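Local coordinates for protein Cas13d (uncultured Ruminococcus sp, PDB 6IV9) that binds a CRISPR RNA and, with its two HEPN domains, probably matures that guide and cleaves the target RNA, at residues A[845-848]-A[849-852]; A[870-874]-A[875-879]; A[902-905]-A[906-910]. The protein carries 2 engineered substitutions. All coordinates share one frame; numbering follows the deposited sequence.

Interaction 1 (A[845-848]-A[849-852]); sequences VDSY and FSIY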
loop_
_atom_site.group_PDB
_atom_site.type_symbol
_atom_site.label_atom_id
_atom_site.label_comp_id
_atom_site.label_asym_id
_atom_site.label_seq_id
_atom_site.Cartn_x
_atom_site.Cartn_y
_atom_site.Cartn_z
ATOM N N VAL A 845 -4.975 -3.196 26.900
ATOM C CA VAL A 845 -4.803 -2.937 25.445
ATOM C C VAL A 845 -3.446 -2.264 25.285
ATOM O O VAL A 845 -3.348 -1.102 25.605
ATOM C CB VAL A 845 -5.963 -2.058 24.960
ATOM C CG1 VAL A 845 -5.931 -1.836 23.467
ATOM C CG2 VAL A 845 -7.298 -2.623 25.391
ATOM N N ASP A 846 -2.422 -3.003 24.868
ATOM C CA ASP A 846 -1.093 -2.346 24.763
ATOM C C ASP A 846 -0.448 -2.417 23.377
ATOM O O ASP A 846 0.573 -1.789 23.233
ATOM C CB ASP A 846 -0.144 -2.808 25.858
ATOM C CG ASP A 846 -0.117 -4.308 25.990
ATOM O OD1 ASP A 846 -0.557 -4.969 25.070
ATOM O OD2 ASP A 846 0.316 -4.778 27.037
ATOM N N SER A 847 -1.002 -3.187 22.452
ATOM C CA SER A 847 -0.451 -3.197 21.079
ATOM C C SER A 847 -1.483 -3.700 20.072
ATOM O O SER A 847 -2.337 -4.464 20.436
ATOM C CB SER A 847 0.793 -4.005 21.007
ATOM O OG SER A 847 0.503 -5.377 21.065
ATOM N N TYR A 848 -1.308 -3.320 18.812
ATOM C CA TYR A 848 -2.197 -3.828 17.744
ATOM C C TYR A 848 -1.989 -5.337 17.631
ATOM O O TYR A 848 -2.918 -6.067 17.423
ATOM C CB TYR A 848 -1.961 -3.054 16.454
ATOM C CG TYR A 848 -2.495 -1.653 16.521
ATOM C CD1 TYR A 848 -3.837 -1.421 16.726
ATOM C CD2 TYR A 848 -1.660 -0.566 16.410
ATOM C CE1 TYR A 848 -4.344 -0.143 16.801
ATOM C CE2 TYR A 848 -2.151 0.722 16.471
ATOM C CZ TYR A 848 -3.499 0.935 16.661
ATOM O OH TYR A 848 -3.973 2.198 16.722
ATOM N N PHE A 849 -0.747 -5.761 17.787
ATOM C CA PHE A 849 -0.434 -7.201 17.681
ATOM C C PHE A 849 -1.206 -7.965 18.760
ATOM O O PHE A 849 -1.823 -8.942 18.436
ATOM C CB PHE A 849 1.065 -7.405 17.884
ATOM C CG PHE A 849 1.542 -8.829 17.797
ATOM C CD1 PHE A 849 1.543 -9.647 18.908
ATOM C CD2 PHE A 849 2.026 -9.351 16.615
ATOM C CE1 PHE A 849 1.996 -10.949 18.828
ATOM C CE2 PHE A 849 2.469 -10.658 16.536
ATOM C CZ PHE A 849 2.454 -11.450 17.645
ATOM N N SER A 850 -1.180 -7.490 19.997
ATOM C CA SER A 850 -1.921 -8.208 21.066
ATOM C C SER A 850 -3.435 -8.151 20.844
ATOM O O SER A 850 -4.094 -9.094 21.175
ATOM C CB SER A 850 -1.509 -7.849 22.458
ATOM O OG SER A 850 -1.555 -6.475 22.637
ATOM N N ILE A 851 -3.954 -7.040 20.345
ATOM C CA ILE A 851 -5.416 -6.990 20.090
ATOM C C ILE A 851 -5.757 -8.014 19.015
ATOM O O ILE A 851 -6.655 -8.763 19.196
ATOM C CB ILE A 851 -5.846 -5.592 19.633
ATOM C CG1 ILE A 851 -5.614 -4.545 20.715
ATOM C CG2 ILE A 851 -7.279 -5.610 19.151
ATOM C CD1 ILE A 851 -5.813 -3.142 20.243
ATOM N N TYR A 852 -4.986 -8.030 17.944
ATOM C CA TYR A 852 -5.301 -8.920 16.810
ATOM C C TYR A 852 -5.276 -10.381 17.252
ATOM O O TYR A 852 -6.184 -11.101 16.958
ATOM C CB TYR A 852 -4.227 -8.710 15.746
ATOM C CG TYR A 852 -4.348 -9.602 14.545
ATOM C CD1 TYR A 852 -5.099 -9.227 13.452
ATOM C CD2 TYR A 852 -3.695 -10.808 14.486
ATOM C CE1 TYR A 852 -5.217 -10.037 12.343
ATOM C CE2 TYR A 852 -3.803 -11.633 13.388
ATOM C CZ TYR A 852 -4.569 -11.251 12.312
ATOM O OH TYR A 852 -4.654 -12.061 11.240
HETATM O O HOH W 1 -3.522 -5.606 24.190
#
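Ile851 turns its CD1 back onto Val845 at the start of helix 848-861. Its CG1 is anti to the carbonyl carbon (chi1 -64°), which sends CD1 toward the residues before it: CD1 meets Val845 CG1 at 3.5 Å, a tight carbon contact, and passes obliquely by the Tyr848 ring, 4.4 Å from Tyr848 CD1. Branched, purely apolar side chains suit this site, because they can fill the angle between incoming loop and first turn. The aromatic ring of Tyr848 leads off to helix 651-660, where it meets Phe656 edge-to-face. Ser847 does the polar work. Its short hydroxyl can reach forward to a first-turn amide with no helical carbonyl before it to accept its hydrogen: Ser847 OG accepts from Ser850 N at 2.9 Å, a fairly straight bond of 163°, and is probably also hydrogen-bonded to Glu910. Its own carbonyl O takes Ile851 N at 3.0 Å, starting the regular helical pattern that Tyr852 N to Tyr848 O continues. Ser850 OG donates to a water, 2.7 Å away, which also accepts from Asp846 N and so pins the loop to the first turn. The whole is a serine N-cap, opening helix 848-861.

Interaction 2 (A[870-874]-A[875-879]); sequences EEKIK and YEDDL
Lys874 runs beside Tyr875, both side chains pointing the same way. From CB, 3.4 Å from Tyr875 N, the chain sets out with CG between the backbone N and carbonyl carbon (chi1 63°), and this lays it over the neighbouring ring. Lys874 CG sits 4.1 Å from the centroid of the Tyr875 ring and only 16° off its normal, a CH-pi contact. The chain stays extended through CD, and CE comes within 3.7 Å of Tyr875 OH. Lys874 NZ then passes beyond the ring to hydrogen-bond Asn813. A long aliphatic stem with a polar tip suits this place, covering an aromatic face while its charge reaches on. Ile873 CG2 touches the same ring at its edge, 3.9 Å from CD2, and Phe889 stacks on Tyr875. Lys872, bent along its chain, goes instead to Asp877: its NZ makes a salt bridge with Asp877 OD2 at 2.9 Å, though the hydrogen bond within it is weak. Glu876 OE1 forms a salt bridge with Arg863, while OE2 accepts from a water that in turn accepts from Ile873 N. In the backbone, Glu876 N donates to Ile873 O at 3.1 Å, closing a type I beta turn that leads into helix 876-882.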
loop_
_atom_site.group_PDB
_atom_site.type_symbol
_atom_site.label_atom_id
_atom_site.label_comp_id
_atom_site.label_asym_id
_atom_site.label_seq_id
_atom_site.Cartn_x
_atom_site.Cartn_y
_atom_site.Cartn_z
ATOM N N GLU A 870 -16.998 -29.999 19.533
ATOM C CA GLU A 870 -15.780 -30.413 18.784
ATOM C C GLU A 870 -14.596 -30.506 19.751
ATOM O O GLU A 870 -14.763 -30.134 20.930
ATOM C CB GLU A 870 -15.490 -29.425 17.652
ATOM C CG GLU A 870 -15.500 -27.974 18.099
ATOM C CD GLU A 870 -16.705 -27.177 17.633
ATOM O OE1 GLU A 870 -16.627 -26.572 16.544
ATOM O OE2 GLU A 870 -17.719 -27.161 18.358
ATOM N N GLU A 871 -13.447 -30.985 19.261
ATOM C CA GLU A 871 -12.227 -31.125 20.101
ATOM C C GLU A 871 -11.794 -29.743 20.603
ATOM O O GLU A 871 -11.009 -29.077 19.897
ATOM C CB GLU A 871 -11.106 -31.795 19.303
ATOM C CG GLU A 871 -11.271 -33.299 19.176
ATOM C CD GLU A 871 -11.205 -34.056 20.491
ATOM O OE1 GLU A 871 -10.179 -33.935 21.190
ATOM O OE2 GLU A 871 -12.178 -34.765 20.812
ATOM N N LYS A 872 -12.330 -29.358 21.759
ATOM C CA LYS A 872 -11.950 -28.106 22.446
ATOM C C LYS A 872 -10.426 -27.968 22.392
ATOM O O LYS A 872 -9.739 -28.931 22.724
ATOM C CB LYS A 872 -12.396 -28.216 23.899
ATOM C CG LYS A 872 -12.022 -27.054 24.793
ATOM C CD LYS A 872 -13.101 -26.790 25.793
ATOM C CE LYS A 872 -12.584 -26.313 27.124
ATOM N NZ LYS A 872 -11.167 -25.936 27.012
ATOM N N ILE A 873 -9.932 -26.795 21.995
ATOM C CA ILE A 873 -8.467 -26.561 21.898
ATOM C C ILE A 873 -7.941 -26.433 23.321
ATOM O O ILE A 873 -8.590 -25.783 24.103
ATOM C CB ILE A 873 -8.186 -25.316 21.025
ATOM C CG1 ILE A 873 -8.648 -25.544 19.587
ATOM C CG2 ILE A 873 -6.729 -24.914 21.068
ATOM C CD1 ILE A 873 -8.809 -24.293 18.789
ATOM N N LYS A 874 -6.741 -26.936 23.602
ATOM C CA LYS A 874 -6.153 -26.904 24.968
ATOM C C LYS A 874 -5.864 -25.491 25.495
ATOM O O LYS A 874 -5.701 -25.362 26.688
ATOM C CB LYS A 874 -4.881 -27.748 25.031
ATOM C CG LYS A 874 -3.721 -27.304 24.157
ATOM C CD LYS A 874 -2.484 -28.125 24.396
ATOM C CE LYS A 874 -1.426 -27.931 23.339
ATOM N NZ LYS A 874 -0.298 -28.867 23.507
ATOM N N TYR A 875 -5.754 -24.488 24.629
ATOM C CA TYR A 875 -5.475 -23.100 25.048
ATOM C C TYR A 875 -6.763 -22.352 25.413
ATOM O O TYR A 875 -6.653 -21.299 25.998
ATOM C CB TYR A 875 -4.757 -22.408 23.891
ATOM C CG TYR A 875 -3.420 -23.008 23.559
ATOM C CD1 TYR A 875 -2.357 -22.858 24.416
ATOM C CD2 TYR A 875 -3.221 -23.723 22.398
ATOM C CE1 TYR A 875 -1.127 -23.414 24.141
ATOM C CE2 TYR A 875 -1.995 -24.282 22.101
ATOM C CZ TYR A 875 -0.944 -24.123 22.976
ATOM O OH TYR A 875 0.265 -24.659 22.714
ATOM N N GLU A 876 -7.931 -22.889 25.082
ATOM C CA GLU A 876 -9.207 -22.163 25.322
ATOM C C GLU A 876 -9.389 -21.735 26.782
ATOM O O GLU A 876 -9.676 -20.581 27.019
ATOM C CB GLU A 876 -10.417 -22.960 24.836
ATOM C CG GLU A 876 -11.709 -22.186 24.914
ATOM C CD GLU A 876 -12.985 -22.917 24.543
ATOM O OE1 GLU A 876 -13.958 -22.811 25.276
ATOM O OE2 GLU A 876 -13.010 -23.564 23.516
ATOM N N ASP A 877 -9.236 -22.649 27.728
ATOM C CA ASP A 877 -9.515 -22.304 29.144
ATOM C C ASP A 877 -8.681 -21.118 29.621
ATOM O O ASP A 877 -9.255 -20.212 30.180
ATOM C CB ASP A 877 -9.401 -23.520 30.058
ATOM C CG ASP A 877 -10.529 -24.512 29.859
ATOM O OD1 ASP A 877 -10.361 -25.640 30.277
ATOM O OD2 ASP A 877 -11.550 -24.148 29.275
ATOM N N ASP A 878 -7.374 -21.158 29.429
ATOM C CA ASP A 878 -6.516 -20.047 29.902
ATOM C C ASP A 878 -6.836 -18.746 29.156
ATOM O O ASP A 878 -6.806 -17.693 29.765
ATOM C CB ASP A 878 -5.046 -20.407 29.812
ATOM C CG ASP A 878 -4.636 -21.336 30.929
ATOM O OD1 ASP A 878 -5.304 -21.324 31.962
ATOM O OD2 ASP A 878 -3.654 -22.048 30.749
ATOM N N LEU A 879 -7.104 -18.835 27.865
ATOM C CA LEU A 879 -7.410 -17.614 27.088
ATOM C C LEU A 879 -8.664 -16.961 27.668
ATOM O O LEU A 879 -8.674 -15.773 27.838
ATOM C CB LEU A 879 -7.649 -18.047 25.644
ATOM C CG LEU A 879 -8.232 -16.988 24.726
ATOM C CD1 LEU A 879 -7.195 -15.937 24.411
ATOM C CD2 LEU A 879 -8.751 -17.625 23.465
HETATM O O HOH W 2 -11.520 -24.629 21.359
HETATM O O HOH W 3 -6.016 -23.417 28.448
#

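Interaction 3 (A[902-905]-A[906-910]); sequences PRFK and NLSIE. With nucleotides of chain B.
Arg903 and Leu907 lie side by side, one turn apart on helix 901-908, which presents basic and amide side chains to the bound RNA. The aliphatic stem of the arginine rests on leucine, Arg903 CG to Leu907 CD1 3.7 Å, and a bend at chi3 (-55°) turns the guanidinium edge toward the backbone of chain B. There it grips one phosphate twice: Arg903 NE donates to OP1 of A27 of chain B at 2.8 Å and NH2 to OP2 at 2.9 Å, both nearly straight, with OP1 in the guanidinium plane. A leucine in place of Arg903 would probably leave the phosphate of A27 of chain B without this pair of donors and the positive charge they carry. Asn906 suits its place because a single amide nitrogen carries two hydrogens: ND2 gives one bond to N3 of A26 of chain B and another to its O2', 2.9 Å away, so one side chain holds both base and ribose. Lys905 runs alongside Ile909, its CE 3.8 Å from Ile909 CD1, and the long stem carries NZ to O3' of A2 of chain B at 3.0 Å and, weakly, to O2'; NZ also makes a salt bridge with a phosphate of the bound RNA. Ser908 folds back: its OG donates to Phe904 O at 2.8 Å while hanging 3.7 Å above the plane of the Phe904 ring, near the rim.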
loop_
_atom_site.group_PDB
_atom_site.type_symbol
_atom_site.label_atom_id
_atom_site.label_comp_id
_atom_site.label_asym_id
_atom_site.label_seq_id
_atom_site.Cartn_x
_atom_site.Cartn_y
_atom_site.Cartn_z
ATOM N N PRO A 902 12.564 -16.446 9.513
ATOM C CA PRO A 902 12.366 -15.034 9.783
ATOM C C PRO A 902 10.877 -14.663 9.751
ATOM O O PRO A 902 10.476 -13.916 10.566
ATOM C CB PRO A 902 13.170 -14.348 8.675
ATOM C CG PRO A 902 14.205 -15.357 8.324
ATOM C CD PRO A 902 13.465 -16.672 8.403
ATOM N N ARG A 903 10.133 -15.181 8.789
ATOM C CA ARG A 903 8.690 -14.866 8.755
ATOM C C ARG A 903 8.030 -15.442 10.014
ATOM O O ARG A 903 7.366 -14.719 10.695
ATOM C CB ARG A 903 8.030 -15.434 7.498
ATOM C CG ARG A 903 6.538 -15.174 7.419
ATOM C CD ARG A 903 5.861 -15.509 6.109
ATOM N NE ARG A 903 6.436 -14.892 4.940
ATOM C CZ ARG A 903 7.043 -15.558 3.984
ATOM N NH1 ARG A 903 7.085 -16.868 4.028
ATOM N NH2 ARG A 903 7.630 -14.923 3.000
ATOM N N PHE A 904 8.338 -16.686 10.350
ATOM C CA PHE A 904 7.707 -17.347 11.518
ATOM C C PHE A 904 8.015 -16.592 12.807
ATOM O O PHE A 904 7.119 -16.372 13.581
ATOM C CB PHE A 904 8.203 -18.784 11.631
ATOM C CG PHE A 904 7.752 -19.503 12.871
ATOM C CD1 PHE A 904 6.465 -19.986 12.986
ATOM C CD2 PHE A 904 8.619 -19.700 13.924
ATOM C CE1 PHE A 904 6.055 -20.648 14.127
ATOM C CE2 PHE A 904 8.206 -20.351 15.071
ATOM C CZ PHE A 904 6.925 -20.824 15.164
ATOM N N LYS A 905 9.269 -16.228 13.026
ATOM C CA LYS A 905 9.617 -15.472 14.247
ATOM C C LYS A 905 8.968 -14.088 14.244
ATOM O O LYS A 905 8.419 -13.707 15.243
ATOM C CB LYS A 905 11.131 -15.359 14.377
ATOM C CG LYS A 905 11.818 -16.672 14.690
ATOM C CD LYS A 905 13.198 -16.491 15.216
ATOM C CE LYS A 905 13.247 -15.759 16.529
ATOM N NZ LYS A 905 14.632 -15.522 16.961
ATOM N N ASN A 906 9.014 -13.396 13.116
ATOM C CA ASN A 906 8.460 -12.025 13.059
ATOM C C ASN A 906 6.956 -12.053 13.333
ATOM O O ASN A 906 6.483 -11.147 13.961
ATOM C CB ASN A 906 8.799 -11.308 11.758
ATOM C CG ASN A 906 10.264 -10.981 11.604
ATOM O OD1 ASN A 906 11.048 -11.189 12.506
ATOM N ND2 ASN A 906 10.625 -10.469 10.449
ATOM N N LEU A 907 6.262 -13.070 12.844
ATOM C CA LEU A 907 4.793 -13.164 12.987
ATOM C C LEU A 907 4.390 -13.770 14.339
ATOM O O LEU A 907 3.231 -13.690 14.649
ATOM C CB LEU A 907 4.250 -14.019 11.841
ATOM C CG LEU A 907 4.350 -13.422 10.440
ATOM C CD1 LEU A 907 3.578 -14.243 9.432
ATOM C CD2 LEU A 907 3.880 -11.990 10.417
ATOM N N SER A 908 5.327 -14.376 15.066
ATOM C CA SER A 908 5.017 -15.072 16.342
ATOM C C SER A 908 5.467 -14.294 17.578
ATOM O O SER A 908 4.901 -14.519 18.617
ATOM C CB SER A 908 5.636 -16.439 16.365
ATOM O OG SER A 908 5.164 -17.242 15.323
ATOM N N ILE A 909 6.465 -13.437 17.451
ATOM C CA ILE A 909 7.017 -12.703 18.618
ATOM C C ILE A 909 6.685 -11.222 18.486
ATOM O O ILE A 909 7.222 -10.585 17.623
ATOM C CB ILE A 909 8.523 -12.981 18.690
ATOM C CG1 ILE A 909 8.754 -14.489 18.725
ATOM C CG2 ILE A 909 9.151 -12.271 19.867
ATOM C CD1 ILE A 909 10.149 -14.900 18.470
ATOM N N GLU A 910 5.951 -10.693 19.449
ATOM C CA GLU A 910 5.428 -9.312 19.369
ATOM C C GLU A 910 6.573 -8.312 19.185
ATOM O O GLU A 910 6.411 -7.414 18.402
ATOM C CB GLU A 910 4.608 -9.040 20.626
ATOM C CG GLU A 910 4.118 -7.625 20.778
ATOM C CD GLU A 910 3.080 -7.474 21.879
ATOM O OE1 GLU A 910 2.811 -8.448 22.609
ATOM O OE2 GLU A 910 2.543 -6.394 22.006
ATOM P P A B 26 11.705 -13.513 2.230
ATOM O OP1 A B 26 10.730 -14.609 2.067
ATOM O OP2 A B 26 11.856 -12.394 1.282
ATOM O "O5'" A B 26 11.379 -12.785 3.612
ATOM C "C5'" A B 26 10.894 -13.480 4.745
ATOM C "C4'" A B 26 10.646 -12.518 5.875
ATOM O "O4'" A B 26 11.916 -11.920 6.226
ATOM C "C3'" A B 26 9.784 -11.282 5.611
ATOM O "O3'" A B 26 8.370 -11.536 5.810
ATOM C "C2'" A B 26 10.296 -10.268 6.651
ATOM O "O2'" A B 26 9.420 -10.112 7.794
ATOM C "C1'" A B 26 11.660 -10.844 7.077
ATOM N N9 A B 26 12.754 -9.884 6.935
ATOM C C8 A B 26 13.326 -9.436 5.771
ATOM N N7 A B 26 14.184 -8.463 5.946
ATOM C C5 A B 26 14.218 -8.294 7.323
ATOM C C6 A B 26 14.907 -7.398 8.145
ATOM N N6 A B 26 15.820 -6.532 7.697
ATOM N N1 A B 26 14.637 -7.425 9.470
ATOM C C2 A B 26 13.760 -8.324 9.920
ATOM N N3 A B 26 13.000 -9.174 9.233
ATOM C C4 A B 26 13.331 -9.159 7.940
ATOM P P A B 27 7.325 -11.505 4.606
ATOM O OP1 A B 27 6.073 -12.143 5.133
ATOM O OP2 A B 27 7.917 -12.085 3.402
ATOM O "O5'" A B 27 7.184 -10.000 4.179
ATOM C "C5'" A B 27 6.523 -9.115 5.108
ATOM C "C4'" A B 27 6.461 -7.754 4.530
ATOM O "O4'" A B 27 5.768 -6.881 5.423
ATOM C "C3'" A B 27 7.824 -7.088 4.340
ATOM O "O3'" A B 27 8.175 -7.047 2.971
ATOM C "C2'" A B 27 7.621 -5.646 4.844
ATOM O "O2'" A B 27 8.042 -4.681 3.891
ATOM C "C1'" A B 27 6.103 -5.593 5.082
ATOM N N9 A B 27 5.705 -4.702 6.159
ATOM C C8 A B 27 4.772 -3.705 6.029
ATOM N N7 A B 27 4.642 -2.965 7.096
ATOM C C5 A B 27 5.537 -3.521 8.002
ATOM C C6 A B 27 5.852 -3.207 9.336
ATOM N N6 A B 27 5.297 -2.192 10.007
ATOM N N1 A B 27 6.814 -3.941 9.948
ATOM C C2 A B 27 7.363 -4.956 9.272
ATOM N N3 A B 27 7.104 -5.383 8.040
ATOM C C4 A B 27 6.183 -4.606 7.445
ATOM P P A B 2 19.077 -9.567 17.426
ATOM O OP1 A B 2 19.670 -10.192 18.592
ATOM O OP2 A B 2 19.924 -8.912 16.452
ATOM O "O5'" A B 2 18.274 -10.645 16.597
ATOM C "C5'" A B 2 17.469 -11.621 17.210
ATOM C "C4'" A B 2 16.355 -12.024 16.296
ATOM O "O4'" A B 2 15.777 -10.877 15.638
ATOM C "C3'" A B 2 16.830 -12.898 15.155
ATOM O "O3'" A B 2 17.033 -14.184 15.673
ATOM C "C2'" A B 2 15.710 -12.711 14.152
ATOM O "O2'" A B 2 14.575 -13.436 14.500
ATOM C "C1'" A B 2 15.435 -11.218 14.312
ATOM N N9 A B 2 16.208 -10.389 13.393
ATOM C C8 A B 2 17.125 -9.418 13.690
ATOM N N7 A B 2 17.652 -8.849 12.638
ATOM C C5 A B 2 17.032 -9.481 11.572
ATOM C C6 A B 2 17.149 -9.326 10.181
ATOM N N6 A B 2 17.973 -8.461 9.598
ATOM N N1 A B 2 16.398 -10.126 9.400
ATOM C C2 A B 2 15.575 -10.998 9.982
ATOM N N3 A B 2 15.375 -11.235 11.270
ATOM C C4 A B 2 16.147 -10.438 12.023
#

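From the N terminus, interaction 1 comes first, joining the loop after helix 835-838 to helix 848-861. Interaction 2 then turns the following loop into helix 876-882, and interaction 3 lies along helix 901-908. Each joins two consecutive segments and closes no long loop, so the three run in series and none nests within or crosses another. Interactions 1 and 3 nevertheless meet in space, at Ser847 and Glu910, and the Phe849 ring packs against Glu910 CB and the backbone oxygens of Leu907 and Ser908. The start of helix 848-861 is thereby tied to residues that follow the RNA-binding part of helix 901-908. Interaction 2 stands apart at the surface, with its nearest atoms about 8 Å from interaction 1 and about 11 Å from interaction 3.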